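Designed Anbu Protein (Synthetic construct, PDB 5LOY) forms helical assemblies as a consensus-designed Anbu, a proteasome-like beta subunit of the Ntn-hydrolase clan that is probably involved in protein degradation. Local coordinates at residues G115-G120 against E197-R202; A76-E81 against P122-L127. All coordinates share one frame; numbering follows the deposited sequence.

Contact 1 of 2, residues G115-G120 against E197-R202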
loop_
_atom_site.group_PDB
_atom_site.type_symbol
_atom_site.label_atom_id
_atom_site.label_comp_id
_atom_site.label_asym_id
_atom_site.label_seq_id
_atom_site.Cartn_x
_atom_site.Cartn_y
_atom_site.Cartn_z
ATOM N N GLY A 115 14.285 9.393 -16.281
ATOM C CA GLY A 115 15.517 8.600 -16.365
ATOM C C GLY A 115 15.987 8.343 -17.765
ATOM O O GLY A 115 15.293 8.640 -18.728
ATOM N N GLY A 116 17.184 7.802 -17.888
ATOM C CA GLY A 116 17.749 7.520 -19.194
ATOM C C GLY A 116 19.262 7.488 -19.176
ATOM O O GLY A 116 19.865 7.349 -18.119
ATOM N N GLN A 117 19.865 7.631 -20.357
ATOM C CA GLN A 117 21.307 7.625 -20.485
ATOM C C GLN A 117 21.736 8.572 -21.594
ATOM O O GLN A 117 21.143 8.605 -22.658
ATOM C CB GLN A 117 21.825 6.216 -20.747
ATOM C CG GLN A 117 23.334 6.173 -20.899
ATOM C CD GLN A 117 23.907 4.771 -20.869
ATOM O OE1 GLN A 117 23.261 3.802 -21.257
ATOM N NE2 GLN A 117 25.135 4.665 -20.431
ATOM N N ILE A 118 22.783 9.339 -21.325
ATOM C CA ILE A 118 23.374 10.250 -22.301
ATOM C C ILE A 118 24.783 9.742 -22.562
ATOM O O ILE A 118 25.454 9.354 -21.636
ATOM C CB ILE A 118 23.363 11.674 -21.732
ATOM C CG1 ILE A 118 21.925 12.203 -21.755
ATOM C CG2 ILE A 118 24.274 12.583 -22.518
ATOM C CD1 ILE A 118 21.692 13.448 -20.916
ATOM N N ALA A 119 25.216 9.678 -23.815
ATOM C CA ALA A 119 26.513 9.057 -24.156
ATOM C C ALA A 119 27.655 9.509 -23.226
ATOM O O ALA A 119 27.785 10.710 -22.956
ATOM C CB ALA A 119 26.879 9.370 -25.595
ATOM N N GLY A 120 28.454 8.545 -22.734
ATOM C CA GLY A 120 29.620 8.821 -21.863
ATOM C C GLY A 120 29.295 9.150 -20.403
ATOM O O GLY A 120 30.054 9.798 -19.700
ATOM N N GLU A 197 18.580 -1.251 -22.237
ATOM C CA GLU A 197 19.880 -1.865 -21.956
ATOM C C GLU A 197 21.023 -0.845 -21.846
ATOM O O GLU A 197 21.239 -0.035 -22.747
ATOM C CB GLU A 197 20.276 -2.850 -23.060
ATOM C CG GLU A 197 19.532 -4.182 -23.077
ATOM C CD GLU A 197 20.032 -5.124 -24.187
ATOM O OE1 GLU A 197 21.075 -4.857 -24.839
ATOM O OE2 GLU A 197 19.359 -6.145 -24.428
ATOM N N ARG A 198 21.771 -0.930 -20.755
ATOM C CA ARG A 198 22.932 -0.083 -20.530
ATOM C C ARG A 198 23.832 0.035 -21.769
ATOM O O ARG A 198 24.199 -0.966 -22.362
ATOM C CB ARG A 198 23.751 -0.645 -19.358
ATOM C CG ARG A 198 24.855 0.271 -18.847
ATOM C CD ARG A 198 25.898 -0.503 -18.059
ATOM N NE ARG A 198 26.044 0.038 -16.709
ATOM C CZ ARG A 198 26.780 1.103 -16.367
ATOM N NH1 ARG A 198 26.815 1.475 -15.088
ATOM N NH2 ARG A 198 27.477 1.811 -17.272
ATOM N N ASP A 199 24.177 1.270 -22.121
ATOM C CA ASP A 199 25.048 1.592 -23.264
ATOM C C ASP A 199 24.494 1.293 -24.656
ATOM O O ASP A 199 25.226 1.422 -25.617
ATOM C CB ASP A 199 26.441 0.926 -23.160
ATOM C CG ASP A 199 27.188 1.267 -21.870
ATOM O OD1 ASP A 199 26.785 2.153 -21.081
ATOM O OD2 ASP A 199 28.230 0.616 -21.654
ATOM N N SER A 200 23.225 0.917 -24.791
ATOM C CA SER A 200 22.644 0.744 -26.131
ATOM C C SER A 200 22.395 2.098 -26.803
ATOM O O SER A 200 22.582 2.222 -27.989
ATOM C CB SER A 200 21.344 -0.064 -26.061
ATOM O OG SER A 200 20.395 0.568 -25.209
ATOM N N LEU A 201 21.963 3.089 -26.024
ATOM C CA LEU A 201 21.628 4.426 -26.518
ATOM C C LEU A 201 20.522 4.370 -27.573
ATOM O O LEU A 201 20.501 5.127 -28.541
ATOM C CB LEU A 201 22.880 5.132 -27.035
ATOM C CG LEU A 201 24.009 5.282 -26.001
ATOM C CD1 LEU A 201 25.238 5.907 -26.645
ATOM C CD2 LEU A 201 23.577 6.116 -24.803
ATOM N N ARG A 202 19.586 3.466 -27.330
ATOM C CA ARG A 202 18.536 3.105 -28.262
ATOM C C ARG A 202 17.364 2.542 -27.430
ATOM O O ARG A 202 17.584 1.888 -26.429
ATOM C CB ARG A 202 19.108 2.034 -29.194
ATOM C CG ARG A 202 18.632 2.061 -30.625
ATOM C CD ARG A 202 19.515 1.151 -31.482
ATOM N NE ARG A 202 20.799 1.780 -31.842
ATOM C CZ ARG A 202 20.977 2.649 -32.848
ATOM N NH1 ARG A 202 19.958 3.019 -33.627
ATOM N NH2 ARG A 202 22.184 3.168 -33.080
#
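The end of strand 110-118 runs past the type II turn Glu197-Ser200, which opens the loop between strands 191-197 and 205-209, with Gln117 CA and Leu201 CA 6.8 Å apart. The contact thus bridges the two antiparallel sheets of this Ntn-hydrolase fold at their loop ends. Gln117 points toward the turn with an extended chain, CG anti to the backbone N (chi1 179°), and delivers its amide to Asp199. There OE1 receives the backbone N-H of Asp199 on an in-plane lone pair at 2.8 Å from the N. In return, NE2 gives a hydrogen to Asp199 OD1 at 3.1 Å, meeting the anti lone pair of that oxygen. The two side chains cross obliquely, with amide and carboxylate planes 43° apart. Tyr196 OH also bonds to OE1 and the backbone O of Glu121 accepts from NE2, so the amide oxygen and nitrogen each have two partners; the Asp199 N-H at OE1 and Glu121 O at NE2 fix which end is which. An alanine in place of Gln117 would remove both bonds to Asp199 and would probably loosen the seating of the turn on the strand. Above the amide, Leu201 lays CD2 on Gln117 CG at 3.9 Å, and its CD1 meets Ala119 CB. Inside the turn, Glu197 O accepts hydrogen bonds from both N and OG of Ser200, the hydroxyl at 2.7 Å from that oxygen.

Contact 2 of 2, residues A76-E81 against P122-L127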
loop_
_atom_site.group_PDB
_atom_site.type_symbol
_atom_site.label_atom_id
_atom_site.label_comp_id
_atom_site.label_asym_id
_atom_site.label_seq_id
_atom_site.Cartn_x
_atom_site.Cartn_y
_atom_site.Cartn_z
ATOM N N ALA A 76 20.131 18.693 -23.215
ATOM C CA ALA A 76 20.675 18.874 -21.889
ATOM C C ALA A 76 21.976 18.099 -21.758
ATOM O O ALA A 76 22.075 16.969 -22.202
ATOM C CB ALA A 76 19.674 18.397 -20.869
ATOM N N PRO A 77 22.988 18.702 -21.146
ATOM C CA PRO A 77 24.306 18.067 -21.098
ATOM C C PRO A 77 24.425 16.909 -20.101
ATOM O O PRO A 77 25.382 16.155 -20.159
ATOM C CB PRO A 77 25.233 19.216 -20.691
ATOM C CG PRO A 77 24.357 20.145 -19.905
ATOM C CD PRO A 77 22.966 20.011 -20.468
ATOM N N SER A 78 23.483 16.772 -19.178
ATOM C CA SER A 78 23.503 15.657 -18.224
ATOM C C SER A 78 22.091 15.404 -17.724
ATOM O O SER A 78 21.230 16.266 -17.828
ATOM C CB SER A 78 24.449 15.950 -17.048
ATOM O OG SER A 78 23.849 16.804 -16.094
ATOM N N MET A 79 21.838 14.204 -17.232
ATOM C CA MET A 79 20.523 13.882 -16.695
ATOM C C MET A 79 20.170 14.725 -15.481
ATOM O O MET A 79 19.015 15.005 -15.248
ATOM C CB MET A 79 20.445 12.407 -16.332
ATOM C CG MET A 79 20.325 11.487 -17.547
ATOM S SD MET A 79 18.713 11.475 -18.370
ATOM C CE MET A 79 17.596 11.847 -17.048
ATOM N N PHE A 80 21.167 15.137 -14.712
ATOM C CA PHE A 80 20.919 16.060 -13.617
ATOM C C PHE A 80 20.332 17.367 -14.168
ATOM O O PHE A 80 19.339 17.854 -13.641
ATOM C CB PHE A 80 22.203 16.301 -12.813
ATOM C CG PHE A 80 22.017 17.157 -11.589
ATOM C CD1 PHE A 80 22.092 18.546 -11.675
ATOM C CD2 PHE A 80 21.803 16.574 -10.334
ATOM C CE1 PHE A 80 21.929 19.338 -10.548
ATOM C CE2 PHE A 80 21.645 17.360 -9.214
ATOM C CZ PHE A 80 21.710 18.742 -9.319
ATOM N N GLU A 81 20.931 17.936 -15.212
ATOM C CA GLU A 81 20.378 19.138 -15.813
ATOM C C GLU A 81 18.998 18.894 -16.442
ATOM O O GLU A 81 18.138 19.765 -16.408
ATOM C CB GLU A 81 21.345 19.728 -16.839
ATOM C CG GLU A 81 22.639 20.309 -16.235
ATOM C CD GLU A 81 22.400 21.417 -15.186
ATOM O OE1 GLU A 81 21.523 22.304 -15.419
ATOM O OE2 GLU A 81 23.083 21.409 -14.118
ATOM N N PRO A 122 26.822 7.213 -17.111
ATOM C CA PRO A 122 26.018 6.005 -16.940
ATOM C C PRO A 122 24.520 6.275 -16.993
ATOM O O PRO A 122 24.100 7.426 -17.118
ATOM C CB PRO A 122 26.432 5.489 -15.554
ATOM C CG PRO A 122 27.158 6.610 -14.897
ATOM C CD PRO A 122 27.758 7.426 -15.995
ATOM N N PRO A 123 23.709 5.212 -16.934
ATOM C CA PRO A 123 22.256 5.390 -16.815
ATOM C C PRO A 123 21.892 5.968 -15.456
ATOM O O PRO A 123 22.507 5.588 -14.459
ATOM C CB PRO A 123 21.687 3.962 -16.957
ATOM C CG PRO A 123 22.806 3.122 -17.463
ATOM C CD PRO A 123 24.084 3.791 -17.057
ATOM N N ARG A 124 20.904 6.868 -15.426
ATOM C CA ARG A 124 20.514 7.571 -14.202
ATOM C C ARG A 124 18.988 7.694 -14.095
ATOM O O ARG A 124 18.272 7.616 -15.103
ATOM C CB ARG A 124 21.166 8.951 -14.155
ATOM C CG ARG A 124 22.685 8.914 -14.117
ATOM C CD ARG A 124 23.306 10.289 -14.323
ATOM N NE ARG A 124 23.288 11.084 -13.097
ATOM C CZ ARG A 124 23.794 12.313 -12.974
ATOM N NH1 ARG A 124 24.346 12.936 -14.023
ATOM N NH2 ARG A 124 23.731 12.931 -11.801
ATOM N N LEU A 125 18.511 7.880 -12.870
ATOM C CA LEU A 125 17.091 7.876 -12.575
ATOM C C LEU A 125 16.766 8.908 -11.489
ATOM O O LEU A 125 17.413 8.911 -10.426
ATOM C CB LEU A 125 16.696 6.497 -12.084
ATOM C CG LEU A 125 15.211 6.307 -11.773
ATOM C CD1 LEU A 125 14.404 6.441 -13.059
ATOM C CD2 LEU A 125 14.942 4.959 -11.114
ATOM N N PHE A 126 15.757 9.752 -11.751
ATOM C CA PHE A 126 15.379 10.850 -10.846
ATOM C C PHE A 126 13.897 10.867 -10.512
ATOM O O PHE A 126 13.075 10.414 -11.313
ATOM C CB PHE A 126 15.703 12.193 -11.478
ATOM C CG PHE A 126 17.163 12.440 -11.646
ATOM C CD1 PHE A 126 17.835 11.905 -12.716
ATOM C CD2 PHE A 126 17.869 13.193 -10.733
ATOM C CE1 PHE A 126 19.190 12.132 -12.871
ATOM C CE2 PHE A 126 19.235 13.409 -10.876
ATOM C CZ PHE A 126 19.893 12.870 -11.942
ATOM N N LEU A 127 13.571 11.410 -9.337
ATOM C CA LEU A 127 12.183 11.675 -8.929
ATOM C C LEU A 127 12.017 13.170 -8.765
ATOM O O LEU A 127 12.793 13.795 -8.034
ATOM C CB LEU A 127 11.882 10.980 -7.617
ATOM C CG LEU A 127 10.543 11.256 -6.927
ATOM C CD1 LEU A 127 9.375 10.842 -7.787
ATOM C CD2 LEU A 127 10.460 10.495 -5.611
#
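Helix 79-94 begins against the five-stranded sheet of the proteasome-type fold, and its first turn rests on strand 124-128. Ser78 is the N-cap: its OG accepts from Glu81 N at 3.3 Å, with an N-H...O angle of 169°. Arg124 and Phe126, alternate residues of the strand, both point toward the helix, while Leu125 between them points away. Met79 CB faces both side chains, 3.7 Å from Phe126 CE1 and 4.1 Å from Arg124 CD. The tip of the Phe126 ring reaches the helix backbone, its CZ 3.7 Å from Phe80 CA. The Phe80 side chain, CG anti to its backbone N (chi1 -175°), crosses Phe126 at about a right angle, with Phe80 CD2 4.1 Å from Phe126 CE2. Arg124 bends at chi3 (80°), which carries its guanidinium up beside the helix start; Phe80 N lies 3.8 Å above one face, toward the rim, and NH2 approaches Phe80 CB. No hydrogen bond joins the segments directly. Glu136 and Glu121 instead hold Arg124 by salt bridges at NE and NH1, and Glu121 OE2 also accepts from Met79 N. The guanidinium therefore probably owes its position to these carboxylates, whose negative charge would offset an otherwise unfavourable cation beside the helix N-terminus.

How the contacts relate
Contacts 1 and 2 meet on neighbouring strands of one sheet, 110-118 and 124-128, with centres about 10 Å apart. Gly116 O and Arg124 N, 2.9 Å apart, probably form a hydrogen bond that couples them. Ile118 points away from contact 1, and its CD1 packs 3.8 Å from Met79 N of contact 2, so strand 110-118 serves both. Both contacts are partly buried: buried Gln117 meets an exposed turn in the first, whereas buried Met79 and Phe126 lie beside exposed Phe80 in the second. Contact 1 pairs two hydrogen bonds of a side-chain amide with apolar packing by a leucine; contact 2 relies on apolar contacts and an arginine, with Glu121 supplying acceptors to both.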